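Local coordinates for uncharacterized protein YycE (Bacillus subtilis, PDB 1TWU) that is of unknown function but belongs to the vicinal oxygen chelate superfamily and is a putative relative of glyoxalase and fosfomycin resistance proteins, at residues 29-39 with 50-61. Numbering follows the deposited sequence.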
ATOM      1  N   TYR A  29      11.347   2.934  -9.378  1.00 24.72           N
ATOM      2  CA  TYR A  29      11.057   3.812  -8.246  1.00 25.82           C
ATOM      3  C   TYR A  29      12.059   4.908  -7.946  1.00 26.05           C
ATOM      4  O   TYR A  29      11.671   6.029  -7.610  1.00 26.26           O
ATOM      5  CB  TYR A  29      10.816   2.970  -6.987  1.00 22.78           C
ATOM      6  CG  TYR A  29       9.511   2.235  -7.062  1.00 22.82           C
ATOM      7  CD1 TYR A  29       8.309   2.888  -6.803  1.00 21.52           C
ATOM      8  CD2 TYR A  29       9.460   0.908  -7.499  1.00 22.91           C
ATOM      9  CE1 TYR A  29       7.077   2.236  -6.983  1.00 23.63           C
ATOM     10  CE2 TYR A  29       8.237   0.244  -7.686  1.00 21.98           C
ATOM     11  CZ  TYR A  29       7.052   0.914  -7.429  1.00 22.66           C
ATOM     12  OH  TYR A  29       5.852   0.278  -7.635  1.00 21.03           O
ATOM     13  N   GLU A  30      13.342   4.603  -8.067  1.00 26.57           N
ATOM     14  CA  GLU A  30      14.337   5.607  -7.771  1.00 28.81           C
ATOM     15  C   GLU A  30      14.674   6.438  -9.001  1.00 29.48           C
ATOM     16  O   GLU A  30      14.669   7.666  -8.945  1.00 29.37           O
ATOM     17  CB  GLU A  30      15.591   4.951  -7.204  1.00 29.38           C
ATOM     18  CG  GLU A  30      16.209   5.758  -6.094  1.00 32.55           C
ATOM     19  CD  GLU A  30      17.458   5.121  -5.531  1.00 36.07           C
ATOM     20  OE1 GLU A  30      17.476   3.879  -5.359  1.00 37.81           O
ATOM     21  OE2 GLU A  30      18.416   5.869  -5.244  1.00 37.33           O
ATOM     22  N   GLU A  31      14.959   5.772 -10.114  1.00 30.16           N
ATOM     23  CA  GLU A  31      15.280   6.486 -11.342  1.00 31.79           C
ATOM     24  C   GLU A  31      14.028   7.011 -12.031  1.00 31.18           C
ATOM     25  O   GLU A  31      14.040   8.094 -12.610  1.00 33.55           O
ATOM     26  CB  GLU A  31      16.019   5.585 -12.323  1.00 33.56           C
ATOM     27  CG  GLU A  31      17.346   5.060 -11.840  1.00 38.83           C
ATOM     28  CD  GLU A  31      18.160   4.465 -12.983  1.00 43.53           C
ATOM     29  OE1 GLU A  31      18.975   3.545 -12.724  1.00 45.96           O
ATOM     30  OE2 GLU A  31      17.992   4.926 -14.142  1.00 44.97           O
ATOM     31  N   GLY A  32      12.952   6.240 -11.973  1.00 29.53           N
ATOM     32  CA  GLY A  32      11.726   6.652 -12.621  1.00 29.21           C
ATOM     33  C   GLY A  32      10.931   7.678 -11.851  1.00 30.36           C
ATOM     34  O   GLY A  32      10.784   8.816 -12.295  1.00 31.58           O
ATOM     35  N   LEU A  33      10.407   7.274 -10.698  1.00 30.61           N
ATOM     36  CA  LEU A  33       9.614   8.172  -9.869  1.00 31.43           C
ATOM     37  C   LEU A  33      10.455   9.172  -9.107  1.00 31.08           C
ATOM     38  O   LEU A  33       9.956  10.214  -8.687  1.00 31.62           O
ATOM     39  CB  LEU A  33       8.783   7.381  -8.864  1.00 31.16           C
ATOM     40  CG  LEU A  33       7.578   6.657  -9.445  1.00 33.67           C
ATOM     41  CD1 LEU A  33       6.805   5.971  -8.321  1.00 34.34           C
ATOM     42  CD2 LEU A  33       6.701   7.669 -10.171  1.00 33.21           C
ATOM     43  N   CYS A  34      11.730   8.853  -8.925  1.00 30.21           N
ATOM     44  CA  CYS A  34      12.624   9.719  -8.175  1.00 30.51           C
ATOM     45  C   CYS A  34      12.195   9.787  -6.717  1.00 29.15           C
ATOM     46  O   CYS A  34      12.142  10.859  -6.110  1.00 28.93           O
ATOM     47  CB  CYS A  34      12.664  11.123  -8.782  1.00 32.37           C
ATOM     48  SG  CYS A  34      13.612  11.207 -10.320  1.00 35.79           S
ATOM     49  N   LEU A  35      11.851   8.628  -6.168  1.00 27.97           N
ATOM     50  CA  LEU A  35      11.489   8.533  -4.765  1.00 26.78           C
ATOM     51  C   LEU A  35      12.843   8.438  -4.076  1.00 26.03           C
ATOM     52  O   LEU A  35      13.781   7.842  -4.612  1.00 25.47           O
ATOM     53  CB  LEU A  35      10.672   7.266  -4.483  1.00 25.16           C
ATOM     54  CG  LEU A  35       9.315   7.131  -5.181  1.00 23.58           C
ATOM     55  CD1 LEU A  35       8.543   5.990  -4.539  1.00 21.95           C
ATOM     56  CD2 LEU A  35       8.529   8.423  -5.054  1.00 21.93           C
ATOM     57  N   LYS A  36      12.956   9.037  -2.901  1.00 26.97           N
ATOM     58  CA  LYS A  36      14.216   9.010  -2.177  1.00 28.50           C
ATOM     59  C   LYS A  36      14.438   7.677  -1.471  1.00 28.15           C
ATOM     60  O   LYS A  36      13.533   7.157  -0.813  1.00 27.88           O
ATOM     61  CB  LYS A  36      14.252  10.162  -1.157  1.00 30.32           C
ATOM     62  CG  LYS A  36      15.318  10.031  -0.064  1.00 36.09           C
ATOM     63  CD  LYS A  36      15.338  11.257   0.853  1.00 40.35           C
ATOM     64  CE  LYS A  36      15.756  10.918   2.295  1.00 43.76           C
ATOM     65  NZ  LYS A  36      17.096  10.264   2.434  1.00 44.85           N
ATOM     66  N   ARG A  37      15.639   7.119  -1.621  1.00 27.76           N
ATOM     67  CA  ARG A  37      15.971   5.871  -0.941  1.00 27.80           C
ATOM     68  C   ARG A  37      16.267   6.229   0.520  1.00 27.86           C
ATOM     69  O   ARG A  37      17.276   6.872   0.821  1.00 28.56           O
ATOM     70  CB  ARG A  37      17.198   5.203  -1.563  1.00 26.29           C
ATOM     71  CG  ARG A  37      17.575   3.921  -0.836  1.00 27.31           C
ATOM     72  CD  ARG A  37      18.820   3.269  -1.403  1.00 27.20           C
ATOM     73  NE  ARG A  37      18.693   3.019  -2.833  1.00 29.11           N
ATOM     74  CZ  ARG A  37      19.445   2.152  -3.501  1.00 29.55           C
ATOM     75  NH1 ARG A  37      20.372   1.448  -2.861  1.00 27.78           N
ATOM     76  NH2 ARG A  37      19.282   2.002  -4.810  1.00 28.49           N
ATOM     77  N   ILE A  38      15.383   5.820   1.423  1.00 26.83           N
ATOM     78  CA  ILE A  38      15.543   6.142   2.835  1.00 25.87           C
ATOM     79  C   ILE A  38      16.068   4.986   3.668  1.00 26.05           C
ATOM     80  O   ILE A  38      16.162   5.091   4.888  1.00 26.12           O
ATOM     81  CB  ILE A  38      14.203   6.625   3.447  1.00 24.84           C
ATOM     82  CG1 ILE A  38      13.164   5.500   3.404  1.00 23.40           C
ATOM     83  CG2 ILE A  38      13.703   7.843   2.680  1.00 22.35           C
ATOM     84  CD1 ILE A  38      11.862   5.834   4.085  1.00 21.89           C
ATOM     85  N   GLY A  39      16.409   3.887   3.004  1.00 26.54           N
ATOM     86  CA  GLY A  39      16.924   2.730   3.709  1.00 25.37           C
ATOM     87  C   GLY A  39      17.198   1.584   2.760  1.00 26.84           C
ATOM     88  O   GLY A  39      16.703   1.565   1.633  1.00 27.67           O
ATOM     89  N   VAL A  50      15.097  -2.613  -0.061  1.00 24.07           N
ATOM     90  CA  VAL A  50      15.298  -1.182  -0.199  1.00 23.17           C
ATOM     91  C   VAL A  50      14.010  -0.467   0.191  1.00 23.85           C
ATOM     92  O   VAL A  50      12.916  -0.973  -0.042  1.00 24.25           O
ATOM     93  CB  VAL A  50      15.697  -0.831  -1.659  1.00 24.24           C
ATOM     94  CG1 VAL A  50      14.551  -1.154  -2.611  1.00 22.12           C
ATOM     95  CG2 VAL A  50      16.101   0.622  -1.755  1.00 25.25           C
ATOM     96  N   MET A  51      14.144   0.700   0.811  1.00 23.59           N
ATOM     97  CA  MET A  51      12.987   1.471   1.237  1.00 22.27           C
ATOM     98  C   MET A  51      12.948   2.812   0.504  1.00 23.13           C
ATOM     99  O   MET A  51      13.964   3.495   0.401  1.00 22.49           O
ATOM    100  CB  MET A  51      13.038   1.690   2.758  1.00 21.52           C
ATOM    101  CG  MET A  51      13.003   0.398   3.601  1.00 21.43           C
ATOM    102  SD  MET A  51      14.532  -0.577   3.643  1.00 13.32           S
ATOM    103  CE  MET A  51      14.309  -1.339   5.172  1.00 17.51           C
ATOM    104  N   PHE A  52      11.773   3.173  -0.018  1.00 24.12           N
ATOM    105  CA  PHE A  52      11.583   4.433  -0.746  1.00 24.16           C
ATOM    106  C   PHE A  52      10.583   5.335  -0.032  1.00 24.26           C
ATOM    107  O   PHE A  52       9.498   4.895   0.344  1.00 25.16           O
ATOM    108  CB  PHE A  52      11.081   4.168  -2.172  1.00 23.35           C
ATOM    109  CG  PHE A  52      12.046   3.403  -3.013  1.00 26.41           C
ATOM    110  CD1 PHE A  52      13.326   3.902  -3.249  1.00 27.88           C
ATOM    111  CD2 PHE A  52      11.697   2.167  -3.544  1.00 27.19           C
ATOM    112  CE1 PHE A  52      14.250   3.175  -3.998  1.00 28.78           C
ATOM    113  CE2 PHE A  52      12.614   1.432  -4.295  1.00 27.92           C
ATOM    114  CZ  PHE A  52      13.893   1.939  -4.520  1.00 27.14           C
ATOM    115  N   GLY A  53      10.954   6.599   0.142  1.00 23.33           N
ATOM    116  CA  GLY A  53      10.077   7.536   0.817  1.00 23.29           C
ATOM    117  C   GLY A  53       8.831   7.821   0.008  1.00 23.47           C
ATOM    118  O   GLY A  53       8.857   7.782  -1.220  1.00 23.51           O
ATOM    119  N   LEU A  54       7.737   8.122   0.693  1.00 24.20           N
ATOM    120  CA  LEU A  54       6.488   8.393   0.005  1.00 26.26           C
ATOM    121  C   LEU A  54       5.762   9.617   0.572  1.00 27.66           C
ATOM    122  O   LEU A  54       4.616   9.520   1.012  1.00 28.93           O
ATOM    123  CB  LEU A  54       5.596   7.158   0.101  1.00 26.12           C
ATOM    124  CG  LEU A  54       4.671   6.859  -1.069  1.00 27.01           C
ATOM    125  CD1 LEU A  54       5.475   6.562  -2.330  1.00 25.83           C
ATOM    126  CD2 LEU A  54       3.808   5.679  -0.687  1.00 26.24           C
ATOM    127  N   PRO A  55       6.415  10.792   0.555  1.00 29.09           N
ATOM    128  CA  PRO A  55       7.770  11.030   0.044  1.00 29.19           C
ATOM    129  C   PRO A  55       8.869  10.836   1.091  1.00 29.81           C
ATOM    130  O   PRO A  55      10.049  10.778   0.747  1.00 29.55           O
ATOM    131  CB  PRO A  55       7.692  12.473  -0.435  1.00 29.10           C
ATOM    132  CG  PRO A  55       6.837  13.092   0.626  1.00 28.94           C
ATOM    133  CD  PRO A  55       5.726  12.073   0.805  1.00 28.36           C
ATOM    134  N   HIS A  56       8.477  10.732   2.361  1.00 31.18           N
ATOM    135  CA  HIS A  56       9.433  10.566   3.453  1.00 33.39           C
ATOM    136  C   HIS A  56       9.343   9.213   4.149  1.00 32.03           C
ATOM    137  O   HIS A  56       8.888   8.231   3.566  1.00 32.72           O
ATOM    138  CB  HIS A  56       9.230  11.673   4.485  1.00 38.28           C
ATOM    139  CG  HIS A  56       9.066  13.029   3.878  1.00 44.31           C
ATOM    140  ND1 HIS A  56       9.989  13.569   3.007  1.00 47.19           N
ATOM    141  CD2 HIS A  56       8.068  13.939   3.983  1.00 47.30           C
ATOM    142  CE1 HIS A  56       9.564  14.751   2.597  1.00 48.50           C
ATOM    143  NE2 HIS A  56       8.400  14.999   3.173  1.00 49.88           N
ATOM    144  N   ALA A  57       9.776   9.173   5.404  1.00 30.09           N
ATOM    145  CA  ALA A  57       9.759   7.943   6.179  1.00 30.52           C
ATOM    146  C   ALA A  57       8.416   7.640   6.842  1.00 30.79           C
ATOM    147  O   ALA A  57       8.081   6.471   7.045  1.00 31.40           O
ATOM    148  CB  ALA A  57      10.856   7.980   7.229  1.00 29.98           C
ATOM    149  N   ASP A  58       7.646   8.675   7.179  1.00 31.00           N
ATOM    150  CA  ASP A  58       6.349   8.471   7.824  1.00 31.73           C
ATOM    151  C   ASP A  58       5.527   7.439   7.069  1.00 30.57           C
ATOM    152  O   ASP A  58       4.905   6.566   7.667  1.00 30.96           O
ATOM    153  CB  ASP A  58       5.568   9.782   7.905  1.00 34.78           C
ATOM    154  CG  ASP A  58       6.207  10.781   8.852  1.00 40.63           C
ATOM    155  OD1 ASP A  58       6.907  10.346   9.796  1.00 42.51           O
ATOM    156  OD2 ASP A  58       5.999  11.999   8.665  1.00 44.47           O
ATOM    157  N   TYR A  59       5.522   7.572   5.749  1.00 29.64           N
ATOM    158  CA  TYR A  59       4.821   6.661   4.859  1.00 27.03           C
ATOM    159  C   TYR A  59       5.834   6.303   3.788  1.00 27.00           C
ATOM    160  O   TYR A  59       6.275   7.171   3.036  1.00 26.31           O
ATOM    161  CB  TYR A  59       3.615   7.336   4.199  1.00 26.47           C
ATOM    162  CG  TYR A  59       2.508   7.722   5.154  1.00 25.90           C
ATOM    163  CD1 TYR A  59       2.533   8.944   5.831  1.00 25.13           C
ATOM    164  CD2 TYR A  59       1.437   6.854   5.395  1.00 25.24           C
ATOM    165  CE1 TYR A  59       1.518   9.290   6.722  1.00 25.26           C
ATOM    166  CE2 TYR A  59       0.420   7.189   6.282  1.00 26.18           C
ATOM    167  CZ  TYR A  59       0.466   8.406   6.943  1.00 27.12           C
ATOM    168  OH  TYR A  59      -0.539   8.730   7.835  1.00 29.00           O
ATOM    169  N   HIS A  60       6.221   5.034   3.728  1.00 25.96           N
ATOM    170  CA  HIS A  60       7.185   4.613   2.726  1.00 25.61           C
ATOM    171  C   HIS A  60       6.902   3.218   2.193  1.00 25.28           C
ATOM    172  O   HIS A  60       6.052   2.487   2.715  1.00 23.59           O
ATOM    173  CB  HIS A  60       8.617   4.672   3.282  1.00 25.21           C
ATOM    174  CG  HIS A  60       8.871   3.734   4.423  1.00 24.78           C
ATOM    175  ND1 HIS A  60       8.674   4.091   5.741  1.00 25.00           N
ATOM    176  CD2 HIS A  60       9.285   2.444   4.441  1.00 23.81           C
ATOM    177  CE1 HIS A  60       8.956   3.061   6.520  1.00 24.48           C
ATOM    178  NE2 HIS A  60       9.329   2.049   5.757  1.00 23.59           N
ATOM    179  N   LEU A  61       7.627   2.866   1.136  1.00 23.96           N
ATOM    180  CA  LEU A  61       7.503   1.566   0.498  1.00 23.09           C
ATOM    181  C   LEU A  61       8.758   0.768   0.802  1.00 23.55           C
ATOM    182  O   LEU A  61       9.825   1.345   1.023  1.00 24.16           O
ATOM    183  CB  LEU A  61       7.405   1.723  -1.025  1.00 21.63           C
ATOM    184  CG  LEU A  61       6.277   2.531  -1.668  1.00 23.03           C
ATOM    185  CD1 LEU A  61       6.461   2.562  -3.186  1.00 21.64           C
ATOM    186  CD2 LEU A  61       4.941   1.904  -1.309  1.00 23.10           C
TER
HETATM  187  O   HOH W   1      10.535  10.261  -1.995  1.00 29.75           O
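The Phe-52 ring carries Tyr-29 CB on one face, a CH-pi contact with CB 3.9 Å from the ring centroid. Glu-30 OE1 and Lys-36 O lie at the ring's edge; Glu-30 OE1 is 3.6 Å from Phe-52 CE1. The Tyr-29 and Phe-52 rings are nearly parallel (20°) but displaced, with little overlap. The Arg-37 guanidinium has Val-50 CG2 over one face and Glu-30 OE1 at its edge. Arg-37 NE and NH2 both grip that oxygen side-on in a salt bridge. NH2 is 2.7 Å from Glu-30 OE1, on its syn lone pair; NE meets OE1 from above the carboxylate plane. A bend at chi3 (-55°) turns the otherwise extended Arg-37 chain to this carboxylate. Arg-37 NH1 has a second acid, Glu-40.

Away from Phe-52, Ile-38 CD1 reaches Ala-57 and comes within 3.5 Å of His-60 CB. On the Phe-52 side, Leu-35 CB packs on Phe-52 CB, and its CD1 meets CD1 of Leu-54 and of Leu-61.

Three backbone bonds join the strands. Gly-53 N to Lys-36 O is nearly straight (170°), with the donor in the carbonyl plane. Ile-38 N gives to Met-51 O, and Met-51 N to Gly-39 O at 2.8 Å. Two residues, Ile-38 and Gly-39, sit opposite the single Met-51, a classic beta bulge. A water links Lys-36 N to Pro-55 O and, weakly, to Gly-53 O; the peptide bond before Pro-55 is cis.

The contact joins the C-terminal part of helix 22-32 to the antiparallel hairpin of strands 37-44 and 47-53, within the first beta-alpha-beta-beta-beta module of the VOC fold. The turn at Leu-54 and Pro-55 meets Tyr-59 of the second subunit. Ile-26 of the helix also packs on Phe-52, Val-50 and Arg-37. Strand 59-66 lies between strands 47-53 and 12-18.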